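Side-chain contact in 2-C-methyl-D-erythritol 4-phosphate cytidylyltransferase (Thermus thermophilus HB8, PDB 2PX7), which probably catalyses the transfer of a cytidylyl group from CTP to 2-C-methyl-D-erythritol 4-phosphate, an early step of the non-mevalonate isoprenoid pathway: residues A[53-56]-A[57-61]. Sequence-based numbering, arbitrary orientation.
Sequences TLLE and WTLAA
Trp57 sets CG anti to its own carbonyl carbon (chi1 -74°), which swings the indole back toward the start of the helix, its CD1 lying 3.1 Å from Thr53 O. Thr53 O, oblique to the ring, also accepts from Trp57 N at 2.9 Å in the first turn's backbone bond; Leu54 CA sits at the ring's edge. NE1 donates to Val49 O in the loop before the helix, and Arg52 makes a cation-pi contact with the indole as Phe118 meets it edge-to-face. With an alanine in place of Trp57, Val49 O would probably lose its indole donor, and a gap would be likely to open beside Arg52 and Phe118. On another side of the helix, Leu55 takes a different rotamer, CG anti to the backbone N (chi1 176°), and its CD1 packs against Leu59 CG at 4.0 Å, the two side chains slanting across each other; both rest on strand 67-72, against Val70 and Val68. Thr58 OG1 is buried with no polar partner. At the N-terminal end of the helix, Glu56 N donates to Thr53 OG1 at 3.2 Å, and the extended Glu56 side chain returns OE1 to Thr53 N at 3.1 Å, the N-H arriving from above the carboxylate plane. This reciprocal pair is a capping box, with Thr53 as N-cap of helix 54-61, whose first turn brings Leu54 beside Lys44, a predicted transition-state stabiliser.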
loop_
_atom_site.group_PDB
_atom_site.type_symbol
_atom_site.label_atom_id
_atom_site.label_comp_id
_atom_site.label_asym_id
_atom_site.label_seq_id
_atom_site.Cartn_x
_atom_site.Cartn_y
_atom_site.Cartn_z
ATOM N N THR A 53 7.155 -11.219 18.799
ATOM C CA THR A 53 6.144 -11.867 17.956
ATOM C C THR A 53 5.101 -10.816 17.573
ATOM O O THR A 53 5.025 -9.756 18.193
ATOM C CB THR A 53 5.446 -13.059 18.642
ATOM O OG1 THR A 53 4.686 -12.582 19.750
ATOM C CG2 THR A 53 6.465 -14.120 19.119
ATOM N N LEU A 54 4.312 -11.102 16.544
ATOM C CA LEU A 54 3.204 -10.218 16.163
ATOM C C LEU A 54 2.306 -9.918 17.360
ATOM O O LEU A 54 1.971 -8.762 17.623
ATOM C CB LEU A 54 2.410 -10.829 15.004
ATOM C CG LEU A 54 3.095 -10.749 13.636
ATOM C CD1 LEU A 54 2.217 -11.339 12.544
ATOM C CD2 LEU A 54 3.445 -9.299 13.313
ATOM N N LEU A 55 1.967 -10.963 18.116
ATOM C CA LEU A 55 1.132 -10.805 19.308
ATOM C C LEU A 55 1.738 -9.802 20.284
ATOM O O LEU A 55 1.048 -8.914 20.784
ATOM C CB LEU A 55 0.859 -12.165 19.988
ATOM C CG LEU A 55 0.061 -12.101 21.303
ATOM C CD1 LEU A 55 -1.358 -11.597 21.051
ATOM C CD2 LEU A 55 0.044 -13.453 22.017
ATOM N N GLU A 56 3.037 -9.934 20.533
ATOM C CA GLU A 56 3.750 -9.034 21.439
ATOM C C GLU A 56 3.736 -7.608 20.917
ATOM O O GLU A 56 3.526 -6.670 21.683
ATOM C CB GLU A 56 5.178 -9.538 21.690
ATOM C CG GLU A 56 5.223 -10.819 22.548
ATOM C CD GLU A 56 6.598 -11.471 22.635
ATOM O OE1 GLU A 56 7.501 -11.143 21.830
ATOM O OE2 GLU A 56 6.771 -12.341 23.525
ATOM N N TRP A 57 3.919 -7.450 19.605
ATOM C CA TRP A 57 3.765 -6.133 18.974
ATOM C C TRP A 57 2.386 -5.516 19.211
ATOM O O TRP A 57 2.315 -4.376 19.647
ATOM C CB TRP A 57 4.084 -6.170 17.469
ATOM C CG TRP A 57 5.543 -6.287 17.133
ATOM C CD1 TRP A 57 6.173 -7.379 16.593
ATOM C CD2 TRP A 57 6.556 -5.276 17.282
ATOM N NE1 TRP A 57 7.506 -7.117 16.414
ATOM C CE2 TRP A 57 7.772 -5.835 16.819
ATOM C CE3 TRP A 57 6.554 -3.957 17.756
ATOM C CZ2 TRP A 57 8.986 -5.120 16.821
ATOM C CZ3 TRP A 57 7.770 -3.244 17.775
ATOM C CH2 TRP A 57 8.966 -3.831 17.296
ATOM N N THR A 58 1.286 -6.240 18.953
ATOM C CA THR A 58 -0.034 -5.598 19.165
ATOM C C THR A 58 -0.312 -5.340 20.635
ATOM O O THR A 58 -0.890 -4.323 20.964
ATOM C CB THR A 58 -1.296 -6.259 18.454
ATOM O OG1 THR A 58 -1.939 -7.205 19.321
ATOM C CG2 THR A 58 -0.975 -6.870 17.138
ATOM N N LEU A 59 0.113 -6.244 21.514
ATOM C CA LEU A 59 -0.087 -6.042 22.956
ATOM C C LEU A 59 0.608 -4.797 23.497
ATOM O O LEU A 59 0.080 -4.134 24.392
ATOM C CB LEU A 59 0.293 -7.290 23.767
ATOM C CG LEU A 59 -0.622 -8.509 23.552
ATOM C CD1 LEU A 59 -0.275 -9.635 24.499
ATOM C CD2 LEU A 59 -2.098 -8.142 23.684
ATOM N N ALA A 60 1.782 -4.479 22.941
ATOM C CA ALA A 60 2.473 -3.221 23.234
ATOM C C ALA A 60 1.712 -1.998 22.716
ATOM O O ALA A 60 1.598 -0.996 23.418
ATOM C CB ALA A 60 3.911 -3.256 22.673
ATOM N N ALA A 61 1.178 -2.082 21.493
ATOM C CA ALA A 61 0.392 -0.986 20.900
ATOM C C ALA A 61 -0.879 -0.639 21.685
ATOM O O ALA A 61 -1.329 0.520 21.682
ATOM C CB ALA A 61 0.049 -1.296 19.450
#